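Side-chain contacts in racemase, putative (Roseobacter denitrificans, PDB 3TCS), which binds magnesium in a TIM barrel and is a putative racemase of the enolase superfamily, possibly with hydro-lyase activity: residues A165-A170 with Y331-I336; L133-A138 with D199-I204; S140-I145 with A151-R156. One frame throughout, in Å; residues are numbered along the deposited sequence.

Overall arrangement
All three contacts lie on the same side of the chain's centre, in the barrel domain around its strand 132-139. That strand runs between 165-169 and 332-335, so contact 1 reaches across it, while contact 2 reaches across 165-169 to strand 201-205. Their centres are about 7 Å apart. Contact 3 joins the loop after strand 132-139 to the helix 147-161 that follows; its centre is about 10 Å from that of contact 1 and 14 Å from that of contact 2. Along the chain, contact 3 is nested inside contact 2 and precedes contact 1, whose segments alternate with those of contact 2. Contact 1 ties strand 165-169 to the last barrel strand at the D-alanine pocket.

Contact 1: A165-A170 with Y331-I336; sequences AFKVRA and YLEFSI. With DAL (D-alanine), chain L.
Lys167 NZ is gripped from several directions: it meets Glu333 across the contact, makes a salt bridge with Glu231 OE1, a magnesium ligand, is hydrogen-bonded to Tyr137 OH, and lies 2.8 Å from the amino N of the bound D-alanine. The setting is the interior of a TIM barrel of the enolase superfamily, where strand 165-169 and the last barrel strand, 332-335, face each other with strand 132-139 between them. Lys167 starts with CG anti to the backbone N, and a bend at chi3 (80°) brings its ammonium to the ligand. Its salt bridge to Glu333, NZ to OE2 at 3.2 Å, is less certain, because Glu333 OE2 is modelled too close to the ligand methyl. The same OE2 is hydrogen-bonded to Ser139 OG, with the same reservation, while OE1 is bonded to the backbone N of Cys308.

Arg169 reaches the same ligand from a folded chain. CG sits beside the backbone N (chi1 -51°) and a second turn follows at chi2 (-73°), so the guanidinium swings in with its NH1 and NH2 edge toward D-alanine, whose CA lies in the guanidinium plane. NH2 is 3.1 Å from that CA, and NH1 is 3.2 Å from the carboxylate carbon C of D-alanine. NE, meanwhile, is hydrogen-bonded to Ser140 O. A leucine in place of Arg169 would probably leave Ser140 O without this donor and the ligand carboxylate without the guanidinium charge beside it.

Toward the strand starts the contact between these two segments becomes apolar. Tyr331, whose ring also meets Tyr137 edge-to-face, packs obliquely on the methyl of Ala165, with Ala165 CB 3.7 Å from Tyr331 CD1 and 3.8 Å from Tyr331 CE1.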
loop_
_atom_site.group_PDB
_atom_site.type_symbol
_atom_site.label_atom_id
_atom_site.label_comp_id
_atom_site.label_asym_id
_atom_site.label_seq_id
_atom_site.Cartn_x
_atom_site.Cartn_y
_atom_site.Cartn_z
ATOM N N ALA B 165 9.132 32.785 1.118
ATOM C CA ALA B 165 8.124 31.857 1.629
ATOM C C ALA B 165 8.885 30.832 2.466
ATOM O O ALA B 165 9.982 30.412 2.092
ATOM C CB ALA B 165 7.378 31.174 0.474
ATOM N N PHE B 166 8.308 30.443 3.602
ATOM C CA PHE B 166 8.960 29.513 4.520
ATOM C C PHE B 166 7.970 28.577 5.198
ATOM O O PHE B 166 6.886 29.001 5.591
ATOM C CB PHE B 166 9.685 30.310 5.614
ATOM C CG PHE B 166 10.630 31.340 5.083
ATOM C CD1 PHE B 166 11.981 31.053 4.947
ATOM C CD2 PHE B 166 10.155 32.573 4.638
ATOM C CE1 PHE B 166 12.852 31.977 4.363
ATOM C CE2 PHE B 166 11.013 33.503 4.054
ATOM C CZ PHE B 166 12.365 33.202 3.917
ATOM N N LYS B 167 8.352 27.312 5.350
ATOM C CA LYS B 167 7.498 26.343 6.028
ATOM C C LYS B 167 8.226 25.709 7.215
ATOM O O LYS B 167 9.378 25.288 7.099
ATOM C CB LYS B 167 7.032 25.239 5.067
ATOM C CG LYS B 167 5.973 24.318 5.700
ATOM C CD LYS B 167 5.278 23.410 4.682
ATOM C CE LYS B 167 6.112 22.185 4.318
ATOM N NZ LYS B 167 5.410 21.349 3.284
ATOM N N VAL B 168 7.550 25.653 8.357
ATOM C CA VAL B 168 8.122 25.060 9.556
ATOM C C VAL B 168 7.180 23.961 10.039
ATOM O O VAL B 168 6.165 23.690 9.396
ATOM C CB VAL B 168 8.331 26.118 10.674
ATOM C CG1 VAL B 168 9.315 27.175 10.201
ATOM C CG2 VAL B 168 7.001 26.752 11.063
ATOM N N ARG B 169 7.508 23.338 11.166
ATOM C CA ARG B 169 6.703 22.235 11.690
ATOM C C ARG B 169 5.925 22.549 12.958
ATOM O O ARG B 169 6.401 23.279 13.830
ATOM C CB ARG B 169 7.605 21.027 11.973
ATOM C CG ARG B 169 8.494 20.623 10.806
ATOM C CD ARG B 169 7.698 19.946 9.700
ATOM N NE ARG B 169 8.309 20.161 8.390
ATOM C CZ ARG B 169 7.897 19.582 7.266
ATOM N NH1 ARG B 169 6.878 18.736 7.284
ATOM N NH2 ARG B 169 8.488 19.873 6.118
ATOM N N ALA B 170 4.734 21.963 13.053
ATOM C CA ALA B 170 3.857 22.119 14.208
ATOM C C ALA B 170 3.656 20.733 14.813
ATOM O O ALA B 170 3.795 19.725 14.119
ATOM C CB ALA B 170 2.504 22.702 13.779
ATOM N N TYR B 331 4.191 27.907 -5.096
ATOM C CA TYR B 331 5.627 27.680 -5.021
ATOM C C TYR B 331 6.053 26.227 -4.922
ATOM O O TYR B 331 5.254 25.340 -4.623
ATOM C CB TYR B 331 6.189 28.452 -3.813
ATOM C CG TYR B 331 5.168 28.666 -2.695
ATOM C CD1 TYR B 331 5.045 29.911 -2.068
ATOM C CD2 TYR B 331 4.295 27.649 -2.308
ATOM C CE1 TYR B 331 4.071 30.135 -1.096
ATOM C CE2 TYR B 331 3.311 27.864 -1.330
ATOM C CZ TYR B 331 3.206 29.112 -0.734
ATOM O OH TYR B 331 2.217 29.350 0.198
ATOM N N LEU B 332 7.341 26.016 -5.172
ATOM C CA LEU B 332 7.987 24.708 -5.123
ATOM C C LEU B 332 8.514 24.456 -3.710
ATOM O O LEU B 332 9.201 25.309 -3.151
ATOM C CB LEU B 332 9.185 24.697 -6.080
ATOM C CG LEU B 332 10.128 23.494 -6.021
ATOM C CD1 LEU B 332 9.602 22.408 -6.945
ATOM C CD2 LEU B 332 11.540 23.913 -6.443
ATOM N N GLU B 333 8.206 23.300 -3.128
ATOM C CA GLU B 333 8.738 23.003 -1.804
ATOM C C GLU B 333 10.244 22.827 -1.986
ATOM O O GLU B 333 10.692 22.094 -2.874
ATOM C CB GLU B 333 8.132 21.720 -1.234
ATOM C CG GLU B 333 8.834 21.275 0.045
ATOM C CD GLU B 333 8.064 20.249 0.840
ATOM O OE1 GLU B 333 7.339 19.412 0.256
ATOM O OE2 GLU B 333 8.199 20.278 2.074
ATOM N N PHE B 334 11.035 23.509 -1.169
ATOM C CA PHE B 334 12.481 23.404 -1.310
ATOM C C PHE B 334 13.151 23.156 0.033
ATOM O O PHE B 334 13.253 24.056 0.857
ATOM C CB PHE B 334 13.028 24.686 -1.933
ATOM C CG PHE B 334 14.439 24.559 -2.434
ATOM C CD1 PHE B 334 14.703 23.966 -3.665
ATOM C CD2 PHE B 334 15.504 25.015 -1.665
ATOM C CE1 PHE B 334 16.013 23.828 -4.125
ATOM C CE2 PHE B 334 16.820 24.880 -2.114
ATOM C CZ PHE B 334 17.072 24.286 -3.348
ATOM N N SER B 335 13.606 21.927 0.251
ATOM C CA SER B 335 14.265 21.585 1.503
ATOM C C SER B 335 15.529 22.407 1.702
ATOM O O SER B 335 16.339 22.542 0.784
ATOM C CB SER B 335 14.642 20.106 1.523
ATOM O OG SER B 335 15.425 19.824 2.670
ATOM N N ILE B 336 15.700 22.966 2.897
ATOM C CA ILE B 336 16.903 23.740 3.176
ATOM C C ILE B 336 17.784 23.050 4.221
ATOM O O ILE B 336 18.683 23.662 4.789
ATOM C CB ILE B 336 16.565 25.205 3.617
ATOM C CG1 ILE B 336 15.439 25.235 4.652
ATOM C CG2 ILE B 336 16.135 26.021 2.390
ATOM C CD1 ILE B 336 15.818 24.702 6.016
HETATM N N DAL L . 5.736 18.558 3.153
HETATM C CA DAL L . 6.695 18.173 4.204
HETATM C CB DAL L . 8.103 18.077 3.633
HETATM C C DAL L . 6.311 16.851 4.777
HETATM O O DAL L . 5.250 16.710 5.294
#

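Contact 2: L133-A138 with D199-I204; sequences LIRAYA and DVDLLI
With CG anti to the backbone N (chi1 180°) and the chain straight out to NE, Arg135 spans the width of strand 165-169 and delivers its guanidinium to Asp201. Tyr137, two residues on, instead holds CG in the crowded position between the backbone N and the carbonyl carbon (chi1 70°), which turns a ring face to Leu203.

The segments belong to strands 132-139 and 201-205 of the TIM barrel, which flank strand 165-169 on its two sides; Ala165 of that middle strand touches both Arg135 and Tyr137. Arg135 makes a salt bridge with one carboxylate oxygen: Arg135 NH2 is 2.7 Å from Asp201 OD2, met on its anti side with the donor out of the carboxylate plane. Arg135 NH1 adds a weak bond to the same OD2 at 3.2 Å. The two flat groups are turned 48° apart and both N-H groups converge on one oxygen, so this is not a flat two-oxygen pairing. Arg135 NH2 is also hydrogen-bonded to Thr164 OG1.

Further inside the barrel, the methyl Leu203 CD2 stands almost exactly on the ring normal of Tyr137, 3.9 Å from its centroid, a CH-pi contact. The ring is thus backed by a hydrocarbon while its OH bonds Lys167 NZ, consistent with Tyr137 being a second-shell residue that positions a lysine beside the D-alanine.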
loop_
_atom_site.group_PDB
_atom_site.type_symbol
_atom_site.label_atom_id
_atom_site.label_comp_id
_atom_site.label_asym_id
_atom_site.label_seq_id
_atom_site.Cartn_x
_atom_site.Cartn_y
_atom_site.Cartn_z
ATOM N N LEU B 133 11.811 29.963 -14.494
ATOM C CA LEU B 133 11.900 30.004 -13.040
ATOM C C LEU B 133 10.632 29.568 -12.315
ATOM O O LEU B 133 9.522 29.713 -12.827
ATOM C CB LEU B 133 12.265 31.424 -12.590
ATOM C CG LEU B 133 13.595 31.963 -13.116
ATOM C CD1 LEU B 133 13.688 33.459 -12.837
ATOM C CD2 LEU B 133 14.740 31.210 -12.460
ATOM N N ILE B 134 10.819 29.022 -11.117
ATOM C CA ILE B 134 9.709 28.589 -10.276
ATOM C C ILE B 134 10.017 29.114 -8.883
ATOM O O ILE B 134 11.094 28.857 -8.340
ATOM C CB ILE B 134 9.591 27.046 -10.178
ATOM C CG1 ILE B 134 9.532 26.415 -11.571
ATOM C CG2 ILE B 134 8.335 26.678 -9.401
ATOM C CD1 ILE B 134 10.899 26.156 -12.182
ATOM N N ARG B 135 9.087 29.866 -8.308
ATOM C CA ARG B 135 9.296 30.398 -6.970
ATOM C C ARG B 135 9.333 29.224 -5.997
ATOM O O ARG B 135 8.522 28.312 -6.093
ATOM C CB ARG B 135 8.160 31.344 -6.589
ATOM C CG ARG B 135 8.305 31.935 -5.203
ATOM C CD ARG B 135 7.037 32.663 -4.808
ATOM N NE ARG B 135 7.127 33.218 -3.462
ATOM C CZ ARG B 135 6.075 33.635 -2.768
ATOM N NH1 ARG B 135 4.860 33.553 -3.297
ATOM N NH2 ARG B 135 6.236 34.141 -1.554
ATOM N N ALA B 136 10.268 29.251 -5.057
ATOM C CA ALA B 136 10.391 28.168 -4.090
ATOM C C ALA B 136 10.177 28.641 -2.663
ATOM O O ALA B 136 10.383 29.816 -2.356
ATOM C CB ALA B 136 11.764 27.534 -4.212
ATOM N N TYR B 137 9.739 27.737 -1.793
ATOM C CA TYR B 137 9.587 28.100 -0.396
ATOM C C TYR B 137 10.586 27.271 0.397
ATOM O O TYR B 137 10.735 26.069 0.152
ATOM C CB TYR B 137 8.142 27.896 0.093
ATOM C CG TYR B 137 7.627 26.475 0.247
ATOM C CD1 TYR B 137 7.914 25.726 1.386
ATOM C CD2 TYR B 137 6.751 25.928 -0.696
ATOM C CE1 TYR B 137 7.327 24.462 1.594
ATOM C CE2 TYR B 137 6.156 24.667 -0.499
ATOM C CZ TYR B 137 6.446 23.948 0.648
ATOM O OH TYR B 137 5.824 22.735 0.864
ATOM N N ALA B 138 11.311 27.922 1.306
ATOM C CA ALA B 138 12.306 27.234 2.120
ATOM C C ALA B 138 11.574 26.319 3.087
ATOM O O ALA B 138 10.796 26.767 3.929
ATOM C CB ALA B 138 13.160 28.237 2.876
ATOM N N ASP B 199 6.519 40.722 5.120
ATOM C CA ASP B 199 6.513 40.582 3.671
ATOM C C ASP B 199 6.923 39.229 3.109
ATOM O O ASP B 199 7.423 39.146 1.989
ATOM C CB ASP B 199 7.362 41.691 3.050
ATOM C CG ASP B 199 6.904 43.079 3.478
ATOM O OD1 ASP B 199 5.683 43.332 3.449
ATOM O OD2 ASP B 199 7.762 43.915 3.838
ATOM N N VAL B 200 6.715 38.173 3.886
ATOM C CA VAL B 200 7.027 36.824 3.431
ATOM C C VAL B 200 5.844 35.916 3.746
ATOM O O VAL B 200 5.056 36.197 4.649
ATOM C CB VAL B 200 8.289 36.244 4.118
ATOM C CG1 VAL B 200 9.496 37.099 3.797
ATOM C CG2 VAL B 200 8.079 36.145 5.620
ATOM N N ASP B 201 5.705 34.839 2.985
ATOM C CA ASP B 201 4.624 33.895 3.225
ATOM C C ASP B 201 5.098 32.884 4.249
ATOM O O ASP B 201 6.239 32.430 4.201
ATOM C CB ASP B 201 4.239 33.162 1.940
ATOM C CG ASP B 201 3.528 34.056 0.949
ATOM O OD1 ASP B 201 2.576 34.756 1.356
ATOM O OD2 ASP B 201 3.914 34.048 -0.238
ATOM N N LEU B 202 4.222 32.530 5.178
ATOM C CA LEU B 202 4.576 31.561 6.197
ATOM C C LEU B 202 3.634 30.378 6.115
ATOM O O LEU B 202 2.410 30.540 6.088
ATOM C CB LEU B 202 4.515 32.201 7.585
ATOM C CG LEU B 202 5.490 33.363 7.784
ATOM C CD1 LEU B 202 5.323 33.948 9.184
ATOM C CD2 LEU B 202 6.921 32.863 7.578
ATOM N N LEU B 203 4.224 29.189 6.061
ATOM C CA LEU B 203 3.489 27.937 5.966
ATOM C C LEU B 203 3.846 27.071 7.166
ATOM O O LEU B 203 4.889 27.263 7.788
ATOM C CB LEU B 203 3.896 27.181 4.700
ATOM C CG LEU B 203 3.732 27.827 3.323
ATOM C CD1 LEU B 203 4.696 29.006 3.153
ATOM C CD2 LEU B 203 4.001 26.770 2.263
ATOM N N ILE B 204 2.990 26.116 7.494
ATOM C CA ILE B 204 3.299 25.222 8.598
ATOM C C ILE B 204 2.766 23.834 8.245
ATOM O O ILE B 204 1.818 23.706 7.471
ATOM C CB ILE B 204 2.710 25.746 9.933
ATOM C CG1 ILE B 204 3.502 25.162 11.104
ATOM C CG2 ILE B 204 1.235 25.388 10.038
ATOM C CD1 ILE B 204 3.318 25.916 12.416
#

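Contact 3: S140-I145 with A151-R156; sequences SMKRDI and AERLKR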
loop_
_atom_site.group_PDB
_atom_site.type_symbol
_atom_site.label_atom_id
_atom_site.label_comp_id
_atom_site.label_asym_id
_atom_site.label_seq_id
_atom_site.Cartn_x
_atom_site.Cartn_y
_atom_site.Cartn_z
ATOM N N SER B 140 11.657 23.637 6.134
ATOM C CA SER B 140 12.374 23.047 7.260
ATOM C C SER B 140 11.726 21.702 7.575
ATOM O O SER B 140 10.500 21.599 7.616
ATOM C CB SER B 140 12.284 23.939 8.500
ATOM O OG SER B 140 12.690 23.210 9.646
ATOM N N MET B 141 12.545 20.682 7.804
ATOM C CA MET B 141 12.044 19.340 8.097
ATOM C C MET B 141 12.099 18.997 9.585
ATOM O O MET B 141 11.487 18.026 10.031
ATOM C CB MET B 141 12.879 18.300 7.345
ATOM C CG MET B 141 12.982 18.515 5.854
ATOM S SD MET B 141 11.396 18.353 5.038
ATOM C CE MET B 141 11.639 19.424 3.622
ATOM N N LYS B 142 12.828 19.802 10.346
ATOM C CA LYS B 142 13.025 19.555 11.768
ATOM C C LYS B 142 11.968 20.002 12.766
ATOM O O LYS B 142 11.279 21.000 12.573
ATOM C CB LYS B 142 14.365 20.153 12.198
ATOM C CG LYS B 142 15.575 19.524 11.529
ATOM C CD LYS B 142 16.855 20.225 11.959
ATOM C CE LYS B 142 18.088 19.502 11.439
ATOM N NZ LYS B 142 19.347 20.154 11.892
ATOM N N ARG B 143 11.868 19.227 13.843
ATOM C CA ARG B 143 10.982 19.507 14.962
ATOM C C ARG B 143 11.876 19.604 16.195
ATOM O O ARG B 143 11.523 20.231 17.194
ATOM C CB ARG B 143 9.955 18.394 15.146
ATOM C CG ARG B 143 8.761 18.546 14.236
ATOM C CD ARG B 143 7.634 17.622 14.633
ATOM N NE ARG B 143 6.433 17.933 13.871
ATOM C CZ ARG B 143 6.254 17.621 12.593
ATOM N NH1 ARG B 143 7.195 16.972 11.920
ATOM N NH2 ARG B 143 5.140 17.988 11.979
ATOM N N ASP B 144 13.045 18.977 16.109
ATOM C CA ASP B 144 14.009 19.004 17.204
ATOM C C ASP B 144 14.933 20.200 17.019
ATOM O O ASP B 144 16.157 20.074 17.040
ATOM C CB ASP B 144 14.830 17.713 17.243
ATOM C CG ASP B 144 15.376 17.328 15.887
ATOM O OD1 ASP B 144 16.053 18.162 15.249
ATOM O OD2 ASP B 144 15.126 16.182 15.456
ATOM N N ILE B 145 14.328 21.357 16.798
ATOM C CA ILE B 145 15.062 22.602 16.635
ATOM C C ILE B 145 14.170 23.627 17.313
ATOM O O ILE B 145 12.962 23.637 17.103
ATOM C CB ILE B 145 15.274 22.964 15.138
ATOM C CG1 ILE B 145 16.115 24.238 15.033
ATOM C CG2 ILE B 145 13.936 23.138 14.434
ATOM C CD1 ILE B 145 16.399 24.682 13.609
ATOM N N ALA B 151 14.037 30.196 13.340
ATOM C CA ALA B 151 13.856 31.523 12.768
ATOM C C ALA B 151 15.196 32.097 12.327
ATOM O O ALA B 151 15.300 32.712 11.272
ATOM C CB ALA B 151 13.200 32.452 13.792
ATOM N N GLU B 152 16.224 31.881 13.139
ATOM C CA GLU B 152 17.553 32.398 12.843
ATOM C C GLU B 152 18.115 31.850 11.536
ATOM O O GLU B 152 18.579 32.612 10.688
ATOM C CB GLU B 152 18.503 32.086 14.009
ATOM C CG GLU B 152 19.919 32.618 13.837
ATOM C CD GLU B 152 20.748 32.512 15.115
ATOM O OE1 GLU B 152 20.807 31.411 15.707
ATOM O OE2 GLU B 152 21.345 33.534 15.522
ATOM N N ARG B 153 18.067 30.535 11.352
ATOM C CA ARG B 153 18.604 29.968 10.122
ATOM C C ARG B 153 17.760 30.330 8.900
ATOM O O ARG B 153 18.292 30.517 7.807
ATOM C CB ARG B 153 18.758 28.443 10.235
ATOM C CG ARG B 153 17.466 27.641 10.301
ATOM C CD ARG B 153 17.763 26.152 10.072
ATOM N NE ARG B 153 16.555 25.332 10.066
ATOM C CZ ARG B 153 16.527 24.037 9.756
ATOM N NH1 ARG B 153 17.643 23.401 9.421
ATOM N NH2 ARG B 153 15.377 23.376 9.783
ATOM N N LEU B 154 16.448 30.442 9.075
ATOM C CA LEU B 154 15.586 30.786 7.947
ATOM C C LEU B 154 15.734 32.261 7.571
ATOM O O LEU B 154 15.653 32.625 6.394
ATOM C CB LEU B 154 14.131 30.451 8.279
ATOM C CG LEU B 154 13.869 28.945 8.429
ATOM C CD1 LEU B 154 12.377 28.695 8.651
ATOM C CD2 LEU B 154 14.339 28.222 7.169
ATOM N N LYS B 155 15.948 33.109 8.570
ATOM C CA LYS B 155 16.129 34.535 8.319
ATOM C C LYS B 155 17.411 34.736 7.511
ATOM O O LYS B 155 17.466 35.574 6.614
ATOM C CB LYS B 155 16.214 35.301 9.644
ATOM C CG LYS B 155 16.189 36.816 9.487
ATOM C CD LYS B 155 16.203 37.512 10.845
ATOM C CE LYS B 155 16.002 39.011 10.682
ATOM N NZ LYS B 155 15.903 39.701 11.993
ATOM N N ARG B 156 18.446 33.964 7.823
ATOM C CA ARG B 156 19.696 34.091 7.089
ATOM C C ARG B 156 19.515 33.641 5.642
ATOM O O ARG B 156 20.088 34.231 4.731
ATOM C CB ARG B 156 20.801 33.297 7.792
ATOM C CG ARG B 156 21.136 33.919 9.139
ATOM C CD ARG B 156 22.265 33.228 9.883
ATOM N NE ARG B 156 22.533 33.930 11.138
ATOM C CZ ARG B 156 23.383 33.515 12.071
ATOM N NH1 ARG B 156 24.060 32.387 11.900
ATOM N NH2 ARG B 156 23.554 34.232 13.176
#
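The guanidinium of Arg153 has Ile145 CD1 over one face, 3.5 Å above its plane and displaced toward the rim, and Ser140 OG in plane at its edge. Lys142 CD approaches obliquely, 4.1 Å from Arg153 NH2. The loop after barrel strand 132-139 thus folds back onto helix 147-161, the first helix of the TIM barrel.

Arg153 NH2 donates to Ser140 OG at 2.7 Å, but the bond is bent, with 125° at the hydrogen, and counts as weak. The stronger holds on the arginine are carboxylates: Glu150 OE2 takes NE, and Glu337 OE2 takes NH2. Glu337 OE2 is also hydrogen-bonded to Met141 N. Ser140 OG, anti to its own backbone nitrogen, is hydrogen-bonded to Glu150 OE1 and receives a further weak bond from Lys142 N at 3.5 Å, so one buried hydroxyl links the loop backbone, the arginine and the helix.

The arginine reaches the loop because its chain, after CG takes the position between the backbone N and the carbonyl carbon (chi1 69°), runs extended to NE. Ile145 is likewise extended, and its CD1 comes within 3.6 Å of Arg153 NE. Lys142 NZ and Arg153 NH1 are like charges 4.4 Å apart, a closeness probably eased by Asp340, which makes a salt bridge with the lysine, and by the two glutamates on the arginine.

Met141, on the same loop, sets off from its backbone away from the helix, and its side chain touches the bound D-alanine. Helix 147-161 links the parallel strands 132-139 and 165-169 in a beta-alpha-beta crossover: Leu154 packs on Phe166 and Val168 of the second strand, and Ala151 on helix 184-196.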